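Local coordinates for adenylation domain (Streptomyces sp., PDB 5N9X), which belongs to the ANL superfamily of AMP-binding enzymes, in which a large N-terminal part carries a small C-terminal domain, and here holds ATP and threonine, at residues S436-A441 and M497-Y502; V453-F458 and S463-A468; P506-T511 and A519-A524. One frame throughout, in Å; residues are numbered along the deposited sequence.

All three contacts lie in the small C-terminal domain. Contacts 1 and 2 have centres about 9 Å apart and meet where Ser500 joins strand 463-470 by a backbone hydrogen bond to Leu465; contact 2 is nested in the chain loop that contact 1 closes. Contact 3 follows in series, its centre about 13 Å from that of contact 2, and packs on it through Val521 CG1, 3.4 Å from Trp454 CH2. Between the segments of contact 3 runs the loop with Lys515, which lines the threonine pocket. No residue of the three contacts lines that pocket; the side chains of Asp437 (contact 1) and Ser520 (contact 3) are about 12 and 13 Å from the bound ATP.

Contact 1 of 3, residues S436-A441 and M497-Y502; sequences SDVEAA and MQPSQY
The carbonyl oxygen Met497 O is the polar atom on which Val438 closes: Val438 CG1 comes to 3.3 Å of Met497 O, and Val438 CG2 stands at 3.9 Å from the same oxygen. No hydrogen bond crosses between residues 436-441 and 497-502, so the contact rests on van der Waals packing: the methyls of Val438 on this carbonyl, and carbon-to-carbon touches with Met497 and Pro499. The two methyls of Val438 share the work. CG1 lies anti to the backbone N (chi1 -161°) and extends past the oxygen to Pro499, whose ring atom CG is 3.7 Å from Val438 CG1. The valine and proline side chains run alongside one another with opposite headings. CG2 faces the thioether, with Met497 CE 4.2 Å away. In the fold, this docks helix 435-443 of the C-terminal domain against the turn that leads into strand 501-505, the last strand of a three-stranded sheet. The chain of Met497 bends at its end (chi3 88°), bringing the methyl CE beside the helix, 3.9 Å from Asp437 CB. On the helix face turned from this turn, the carboxylate atom Glu439 OE2 forms a salt bridge with Arg518 and accepts a hydrogen bond from Val453 N, tying the helix to strand 450-457. Leu493 packs against Val438 and Ala441 from the loop after helix 482-492.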
loop_
_atom_site.group_PDB
_atom_site.type_symbol
_atom_site.label_atom_id
_atom_site.label_comp_id
_atom_site.label_asym_id
_atom_site.label_seq_id
_atom_site.Cartn_x
_atom_site.Cartn_y
_atom_site.Cartn_z
ATOM N N SER A 436 1.926 -14.129 -14.385
ATOM C CA SER A 436 2.839 -14.015 -13.261
ATOM C C SER A 436 3.925 -15.108 -13.217
ATOM O O SER A 436 5.029 -14.849 -12.758
ATOM C CB SER A 436 2.028 -14.012 -11.963
ATOM O OG SER A 436 2.870 -13.883 -10.841
ATOM N N ASP A 437 3.612 -16.311 -13.691
ATOM C CA ASP A 437 4.617 -17.383 -13.845
ATOM C C ASP A 437 5.658 -17.103 -14.928
ATOM O O ASP A 437 6.839 -17.450 -14.780
ATOM C CB ASP A 437 3.949 -18.715 -14.178
ATOM C CG ASP A 437 3.157 -19.289 -13.019
ATOM O OD1 ASP A 437 3.041 -18.628 -11.956
ATOM O OD2 ASP A 437 2.618 -20.407 -13.198
ATOM N N VAL A 438 5.220 -16.502 -16.031
ATOM C CA VAL A 438 6.144 -16.106 -17.095
ATOM C C VAL A 438 7.123 -15.086 -16.558
ATOM O O VAL A 438 8.328 -15.119 -16.848
ATOM C CB VAL A 438 5.423 -15.482 -18.294
ATOM C CG1 VAL A 438 6.323 -15.515 -19.509
ATOM C CG2 VAL A 438 4.099 -16.189 -18.535
ATOM N N GLU A 439 6.562 -14.172 -15.778
ATOM C CA GLU A 439 7.300 -13.068 -15.213
ATOM C C GLU A 439 8.420 -13.644 -14.357
ATOM O O GLU A 439 9.579 -13.284 -14.528
ATOM C CB GLU A 439 6.368 -12.167 -14.386
ATOM C CG GLU A 439 5.818 -10.932 -15.089
ATOM C CD GLU A 439 4.542 -10.392 -14.407
ATOM O OE1 GLU A 439 4.457 -10.421 -13.149
ATOM O OE2 GLU A 439 3.621 -9.945 -15.133
ATOM N N ALA A 440 8.065 -14.543 -13.445
ATOM C CA ALA A 440 9.049 -15.161 -12.564
ATOM C C ALA A 440 10.089 -15.918 -13.371
ATOM O O ALA A 440 11.274 -15.863 -13.051
ATOM C CB ALA A 440 8.379 -16.091 -11.562
ATOM N N ALA A 441 9.653 -16.609 -14.420
ATOM C CA ALA A 441 10.589 -17.333 -15.275
ATOM C C ALA A 441 11.585 -16.376 -15.940
ATOM O O ALA A 441 12.763 -16.710 -16.086
ATOM C CB ALA A 441 9.846 -18.150 -16.327
ATOM N N MET A 497 3.833 -20.446 -23.540
ATOM C CA MET A 497 4.019 -19.482 -22.461
ATOM C C MET A 497 5.191 -18.540 -22.682
ATOM O O MET A 497 5.492 -17.732 -21.813
ATOM C CB MET A 497 4.209 -20.199 -21.121
ATOM C CG MET A 497 2.926 -20.717 -20.484
ATOM S SD MET A 497 3.286 -21.555 -18.933
ATOM C CE MET A 497 3.227 -20.186 -17.769
ATOM N N GLN A 498 5.850 -18.645 -23.833
ATOM C CA GLN A 498 7.039 -17.846 -24.111
ATOM C C GLN A 498 6.675 -16.520 -24.756
ATOM O O GLN A 498 5.942 -16.492 -25.746
ATOM C CB GLN A 498 8.009 -18.644 -24.986
ATOM C CG GLN A 498 8.920 -19.586 -24.173
ATOM C CD GLN A 498 9.363 -20.829 -24.954
ATOM O OE1 GLN A 498 9.340 -20.844 -26.176
ATOM N NE2 GLN A 498 9.781 -21.868 -24.239
ATOM N N PRO A 499 7.166 -15.408 -24.169
ATOM C CA PRO A 499 6.879 -14.059 -24.678
ATOM C C PRO A 499 7.313 -13.903 -26.125
ATOM O O PRO A 499 8.399 -14.337 -26.503
ATOM C CB PRO A 499 7.688 -13.146 -23.745
ATOM C CG PRO A 499 7.868 -13.963 -22.484
ATOM C CD PRO A 499 8.030 -15.374 -22.977
ATOM N N SER A 500 6.445 -13.302 -26.930
ATOM C CA SER A 500 6.671 -13.152 -28.360
ATOM C C SER A 500 7.585 -11.982 -28.673
ATOM O O SER A 500 8.228 -11.949 -29.716
ATOM C CB SER A 500 5.328 -12.984 -29.079
ATOM O OG SER A 500 5.456 -12.100 -30.173
ATOM N N GLN A 501 7.633 -11.015 -27.761
ATOM C CA GLN A 501 8.430 -9.808 -27.959
ATOM C C GLN A 501 8.973 -9.346 -26.608
ATOM O O GLN A 501 8.271 -9.425 -25.600
ATOM C CB GLN A 501 7.596 -8.689 -28.637
ATOM C CG GLN A 501 8.426 -7.625 -29.391
ATOM C CD GLN A 501 7.671 -6.953 -30.566
ATOM O OE1 GLN A 501 6.843 -7.574 -31.238
ATOM N NE2 GLN A 501 7.962 -5.673 -30.800
ATOM N N TYR A 502 10.224 -8.889 -26.582
ATOM C CA TYR A 502 10.870 -8.428 -25.343
ATOM C C TYR A 502 11.249 -6.983 -25.505
ATOM O O TYR A 502 11.747 -6.606 -26.562
ATOM C CB TYR A 502 12.130 -9.246 -25.027
ATOM C CG TYR A 502 11.836 -10.657 -24.624
ATOM C CD1 TYR A 502 11.820 -11.669 -25.572
ATOM C CD2 TYR A 502 11.592 -10.991 -23.296
ATOM C CE1 TYR A 502 11.553 -12.961 -25.222
ATOM C CE2 TYR A 502 11.323 -12.299 -22.936
ATOM C CZ TYR A 502 11.305 -13.277 -23.906
ATOM O OH TYR A 502 11.037 -14.588 -23.584
#

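Contact 2 of 3, residues V453-F458 and S463-A468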
loop_
_atom_site.group_PDB
_atom_site.type_symbol
_atom_site.label_atom_id
_atom_site.label_comp_id
_atom_site.label_asym_id
_atom_site.label_seq_id
_atom_site.Cartn_x
_atom_site.Cartn_y
_atom_site.Cartn_z
ATOM N N VAL A 453 4.919 -9.087 -17.829
ATOM C CA VAL A 453 4.511 -9.871 -18.983
ATOM C C VAL A 453 3.017 -9.702 -19.192
ATOM O O VAL A 453 2.243 -9.853 -18.244
ATOM C CB VAL A 453 4.840 -11.377 -18.818
ATOM C CG1 VAL A 453 4.343 -12.169 -20.026
ATOM C CG2 VAL A 453 6.327 -11.594 -18.611
ATOM N N TRP A 454 2.598 -9.373 -20.412
ATOM C CA TRP A 454 1.160 -9.263 -20.684
ATOM C C TRP A 454 0.764 -9.680 -22.104
ATOM O O TRP A 454 1.611 -9.869 -22.969
ATOM C CB TRP A 454 0.672 -7.830 -20.401
ATOM C CG TRP A 454 1.074 -6.804 -21.400
ATOM C CD1 TRP A 454 0.277 -6.209 -22.346
ATOM C CD2 TRP A 454 2.368 -6.221 -21.545
ATOM N NE1 TRP A 454 1.003 -5.290 -23.067
ATOM C CE2 TRP A 454 2.289 -5.279 -22.600
ATOM C CE3 TRP A 454 3.597 -6.414 -20.897
ATOM C CZ2 TRP A 454 3.387 -4.526 -23.010
ATOM C CZ3 TRP A 454 4.689 -5.674 -21.303
ATOM C CH2 TRP A 454 4.582 -4.740 -22.355
ATOM N N VAL A 455 -0.531 -9.858 -22.319
ATOM C CA VAL A 455 -1.047 -10.023 -23.668
ATOM C C VAL A 455 -1.224 -8.639 -24.289
ATOM O O VAL A 455 -1.870 -7.774 -23.730
ATOM C CB VAL A 455 -2.372 -10.817 -23.691
ATOM C CG1 VAL A 455 -2.878 -10.980 -25.135
ATOM C CG2 VAL A 455 -2.160 -12.190 -23.061
ATOM N N HIS A 456 -0.599 -8.410 -25.429
ATOM C CA HIS A 456 -0.725 -7.106 -26.076
ATOM C C HIS A 456 -1.527 -7.195 -27.360
ATOM O O HIS A 456 -1.264 -8.058 -28.196
ATOM C CB HIS A 456 0.656 -6.531 -26.369
ATOM C CG HIS A 456 0.644 -5.084 -26.724
ATOM N ND1 HIS A 456 0.557 -4.087 -25.773
ATOM C CD2 HIS A 456 0.749 -4.462 -27.919
ATOM C CE1 HIS A 456 0.596 -2.913 -26.371
ATOM N NE2 HIS A 456 0.713 -3.111 -27.672
ATOM N N GLU A 457 -2.494 -6.304 -27.530
ATOM C CA GLU A 457 -3.231 -6.273 -28.786
ATOM C C GLU A 457 -2.477 -5.433 -29.813
ATOM O O GLU A 457 -2.475 -4.209 -29.749
ATOM C CB GLU A 457 -4.648 -5.734 -28.574
ATOM C CG GLU A 457 -5.709 -6.466 -29.381
ATOM C CD GLU A 457 -6.997 -5.659 -29.535
ATOM O OE1 GLU A 457 -7.171 -5.054 -30.618
ATOM O OE2 GLU A 457 -7.840 -5.649 -28.602
ATOM N N PHE A 458 -1.800 -6.098 -30.742
ATOM C CA PHE A 458 -1.038 -5.399 -31.772
ATOM C C PHE A 458 -2.055 -4.850 -32.760
ATOM O O PHE A 458 -1.953 -3.724 -33.254
ATOM C CB PHE A 458 -0.037 -6.340 -32.451
ATOM C CG PHE A 458 1.171 -6.652 -31.610
ATOM C CD1 PHE A 458 1.129 -7.672 -30.670
ATOM C CD2 PHE A 458 2.347 -5.920 -31.754
ATOM C CE1 PHE A 458 2.233 -7.960 -29.882
ATOM C CE2 PHE A 458 3.459 -6.205 -30.970
ATOM C CZ PHE A 458 3.397 -7.229 -30.031
ATOM N N SER A 463 -3.144 -10.858 -31.280
ATOM C CA SER A 463 -2.886 -10.751 -29.843
ATOM C C SER A 463 -1.718 -11.644 -29.429
ATOM O O SER A 463 -1.787 -12.867 -29.572
ATOM C CB SER A 463 -4.136 -11.114 -29.033
ATOM O OG SER A 463 -4.936 -9.974 -28.778
ATOM N N ARG A 464 -0.648 -11.041 -28.907
ATOM C CA ARG A 464 0.524 -11.827 -28.506
ATOM C C ARG A 464 1.123 -11.467 -27.142
ATOM O O ARG A 464 1.032 -10.321 -26.666
ATOM C CB ARG A 464 1.633 -11.725 -29.573
ATOM C CG ARG A 464 1.273 -12.232 -30.968
ATOM C CD ARG A 464 2.459 -12.166 -31.933
ATOM N NE ARG A 464 2.517 -10.868 -32.604
ATOM C CZ ARG A 464 3.528 -10.005 -32.500
ATOM N NH1 ARG A 464 4.597 -10.298 -31.763
ATOM N NH2 ARG A 464 3.476 -8.849 -33.144
ATOM N N LEU A 465 1.736 -12.487 -26.540
ATOM C CA LEU A 465 2.531 -12.384 -25.320
ATOM C C LEU A 465 3.754 -11.483 -25.465
ATOM O O LEU A 465 4.594 -11.689 -26.346
ATOM C CB LEU A 465 3.000 -13.765 -24.886
ATOM C CG LEU A 465 2.342 -14.379 -23.657
ATOM C CD1 LEU A 465 3.175 -15.538 -23.141
ATOM C CD2 LEU A 465 2.169 -13.314 -22.605
ATOM N N VAL A 466 3.863 -10.513 -24.566
ATOM C CA VAL A 466 4.922 -9.516 -24.623
ATOM C C VAL A 466 5.558 -9.380 -23.236
ATOM O O VAL A 466 4.921 -9.676 -22.226
ATOM C CB VAL A 466 4.351 -8.170 -25.154
ATOM C CG1 VAL A 466 5.268 -7.015 -24.889
ATOM C CG2 VAL A 466 4.088 -8.287 -26.634
ATOM N N CYS A 467 6.831 -8.998 -23.201
ATOM C CA CYS A 467 7.534 -8.785 -21.944
ATOM C C CYS A 467 8.342 -7.501 -21.946
ATOM O O CYS A 467 9.089 -7.227 -22.887
ATOM C CB CYS A 467 8.465 -9.957 -21.632
ATOM S SG CYS A 467 9.565 -9.646 -20.221
ATOM N N ALA A 468 8.197 -6.718 -20.883
ATOM C CA ALA A 468 9.190 -5.692 -20.588
ATOM C C ALA A 468 9.997 -6.136 -19.351
ATOM O O ALA A 468 9.478 -6.800 -18.440
ATOM C CB ALA A 468 8.541 -4.342 -20.367
#
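Arg464 stacks its guanidinium face to face on the Phe458 ring, with centres 3.7 Å apart and planes only 16° from parallel, which is the geometry of a cation-pi stack. It closes the turn end of an antiparallel beta hairpin, strands 450-457 and 463-470, in the three-stranded sheet of the C-terminal domain. Arg464 NH2 sits above the centre of the phenyl ring, and His456 CD2 stands over the opposite face, so the ring is sandwiched. The bend of the arginine chain at chi3 (-89°) turns its end across Phe458, while NE pairs with Asp462 and NH1 with Ser500 OG, fixing the plane of the group. Val466 bridges two aromatics from the same face of the hairpin: CG1 rests over the six-membered ring of Trp454, 3.8 Å from its centroid, in a CH-pi contact, and CG2 reaches Phe458 CZ at 3.6 Å. The indole edge donates in turn to the imidazole, Trp454 NE1 to His456 ND1 at 3.0 Å, with NE1 close to the His456 ring plane. His456 NE2 bonds to Asp526, consistent with a proton on NE2. Beneath these groups the backbones of Trp454 and Val466, and of His456 and Arg464, form hydrogen-bonded pairs; His456 N to Arg464 O is nearly straight at 176°. On the other face, Val453 splits its methyls, CG1 touching Leu465 CD2 at 3.6 Å and CG2 approaching Cys467 CB at 4.0 Å.

Contact 3 of 3, residues P506-T511 and A519-A524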
loop_
_atom_site.group_PDB
_atom_site.type_symbol
_atom_site.label_atom_id
_atom_site.label_comp_id
_atom_site.label_asym_id
_atom_site.label_seq_id
_atom_site.Cartn_x
_atom_site.Cartn_y
_atom_site.Cartn_z
ATOM N N PRO A 506 15.178 0.857 -18.935
ATOM C CA PRO A 506 16.126 1.253 -17.876
ATOM C C PRO A 506 15.520 1.077 -16.477
ATOM O O PRO A 506 16.196 0.662 -15.532
ATOM C CB PRO A 506 16.409 2.735 -18.179
ATOM C CG PRO A 506 16.092 2.901 -19.629
ATOM C CD PRO A 506 14.946 1.946 -19.901
ATOM N N GLU A 507 14.235 1.408 -16.367
ATOM C CA GLU A 507 13.432 1.166 -15.167
ATOM C C GLU A 507 12.007 0.871 -15.625
ATOM O O GLU A 507 11.612 1.303 -16.699
ATOM C CB GLU A 507 13.423 2.380 -14.209
ATOM C CG GLU A 507 14.543 3.415 -14.387
ATOM C CD GLU A 507 14.276 4.705 -13.597
ATOM O OE1 GLU A 507 13.129 4.886 -13.132
ATOM O OE2 GLU A 507 15.206 5.540 -13.448
ATOM N N LEU A 508 11.230 0.159 -14.818
ATOM C CA LEU A 508 9.810 0.023 -15.100
ATOM C C LEU A 508 9.115 1.278 -14.575
ATOM O O LEU A 508 9.519 1.818 -13.541
ATOM C CB LEU A 508 9.234 -1.233 -14.446
ATOM C CG LEU A 508 9.693 -2.585 -15.000
ATOM C CD1 LEU A 508 9.042 -3.738 -14.263
ATOM C CD2 LEU A 508 9.462 -2.702 -16.502
ATOM N N PRO A 509 8.081 1.760 -15.292
ATOM C CA PRO A 509 7.286 2.885 -14.795
ATOM C C PRO A 509 6.541 2.501 -13.533
ATOM O O PRO A 509 6.159 1.336 -13.406
ATOM C CB PRO A 509 6.319 3.172 -15.949
ATOM C CG PRO A 509 6.212 1.882 -16.676
ATOM C CD PRO A 509 7.599 1.300 -16.609
ATOM N N ARG A 510 6.327 3.468 -12.639
ATOM C CA ARG A 510 5.843 3.213 -11.285
ATOM C C ARG A 510 4.649 4.084 -10.926
ATOM O O ARG A 510 4.722 5.303 -11.079
ATOM C CB ARG A 510 6.951 3.502 -10.270
ATOM C CG ARG A 510 8.235 2.722 -10.406
ATOM C CD ARG A 510 8.124 1.275 -10.003
ATOM N NE ARG A 510 9.405 0.610 -10.203
ATOM C CZ ARG A 510 9.585 -0.699 -10.111
ATOM N NH1 ARG A 510 8.575 -1.482 -9.769
ATOM N NH2 ARG A 510 10.779 -1.223 -10.333
ATOM N N THR A 511 3.572 3.464 -10.428
ATOM C CA THR A 511 2.507 4.194 -9.739
ATOM C C THR A 511 3.047 4.651 -8.366
ATOM O O THR A 511 4.070 4.145 -7.906
ATOM C CB THR A 511 1.225 3.339 -9.573
ATOM O OG1 THR A 511 1.584 1.996 -9.266
ATOM C CG2 THR A 511 0.398 3.331 -10.858
ATOM N N ALA A 519 -0.452 -0.725 -17.107
ATOM C CA ALA A 519 -1.013 0.111 -18.185
ATOM C C ALA A 519 0.029 1.063 -18.788
ATOM O O ALA A 519 -0.010 1.361 -19.981
ATOM C CB ALA A 519 -2.205 0.905 -17.676
ATOM N N SER A 520 0.953 1.544 -17.960
ATOM C CA SER A 520 2.105 2.329 -18.434
ATOM C C SER A 520 3.163 1.534 -19.208
ATOM O O SER A 520 3.940 2.079 -19.980
ATOM C CB SER A 520 2.790 3.001 -17.250
ATOM O OG SER A 520 3.656 4.021 -17.671
ATOM N N VAL A 521 3.253 0.247 -18.968
ATOM C CA VAL A 521 4.284 -0.484 -19.674
ATOM C C VAL A 521 3.755 -0.789 -21.073
ATOM O O VAL A 521 4.452 -0.604 -22.063
ATOM C CB VAL A 521 4.703 -1.771 -18.913
ATOM C CG1 VAL A 521 5.498 -2.670 -19.804
ATOM C CG2 VAL A 521 5.523 -1.400 -17.699
ATOM N N ALA A 522 2.507 -1.216 -21.139
ATOM C CA ALA A 522 1.852 -1.494 -22.414
ATOM C C ALA A 522 1.843 -0.277 -23.347
ATOM O O ALA A 522 1.998 -0.432 -24.552
ATOM C CB ALA A 522 0.436 -1.982 -22.180
ATOM N N ARG A 523 1.679 0.926 -22.799
ATOM C CA ARG A 523 1.669 2.117 -23.641
ATOM C C ARG A 523 3.058 2.506 -24.159
ATOM O O ARG A 523 3.188 2.971 -25.295
ATOM C CB ARG A 523 1.027 3.297 -22.894
ATOM C CG ARG A 523 -0.484 3.147 -22.725
ATOM C CD ARG A 523 -1.139 4.414 -22.225
ATOM N NE ARG A 523 -1.885 4.184 -20.984
ATOM C CZ ARG A 523 -1.500 4.621 -19.788
ATOM N NH1 ARG A 523 -0.379 5.314 -19.665
ATOM N NH2 ARG A 523 -2.236 4.366 -18.715
ATOM N N ALA A 524 4.083 2.309 -23.333
ATOM C CA ALA A 524 5.444 2.627 -23.723
ATOM C C ALA A 524 5.904 1.664 -24.817
ATOM O O ALA A 524 6.591 2.041 -25.759
ATOM C CB ALA A 524 6.377 2.559 -22.514
#
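Pro509 lays its ring against the first turn of the C-terminal helix 518-528, meeting Ser520 at one end of the ring and Val521 at the other. The loop between the two segments carries Asn513 to Lys515, the start of the A10 core motif of adenylation domains, and Lys515 lines the threonine pocket. Starting at CB, the ring touches the hydroxyl: Pro509 CB is 3.3 Å from Ser520 OG. This is a carbon-oxygen contact, and no hydrogen bond crosses between 506-511 and 519-524. The serine oxygen is anti to its own backbone N (chi1 -164°), a rotation that lays OG alongside the proline. One atom further, CG meets both Ser520 and Val521, with Ser520 OG 3.5 Å from Pro509 CG and Val521 CG2 at 3.5 Å from the same atom. At CD the serine is left behind, and the ring still touches the valine methyl, CG2 of Val521 being 3.6 Å from Pro509 CD. Pro509 and Val521 meet nearly perpendicular to each other. Val521 also packs on Trp454 and Ala468, so the helix rests on the sheet as well as on the loop, and a backbone hydrogen bond between Pro509 and Asp517 closes the loop just ahead of the helix. Leu508, beside the ring, brings its CD2 to 4.3 Å from Val521 CG2.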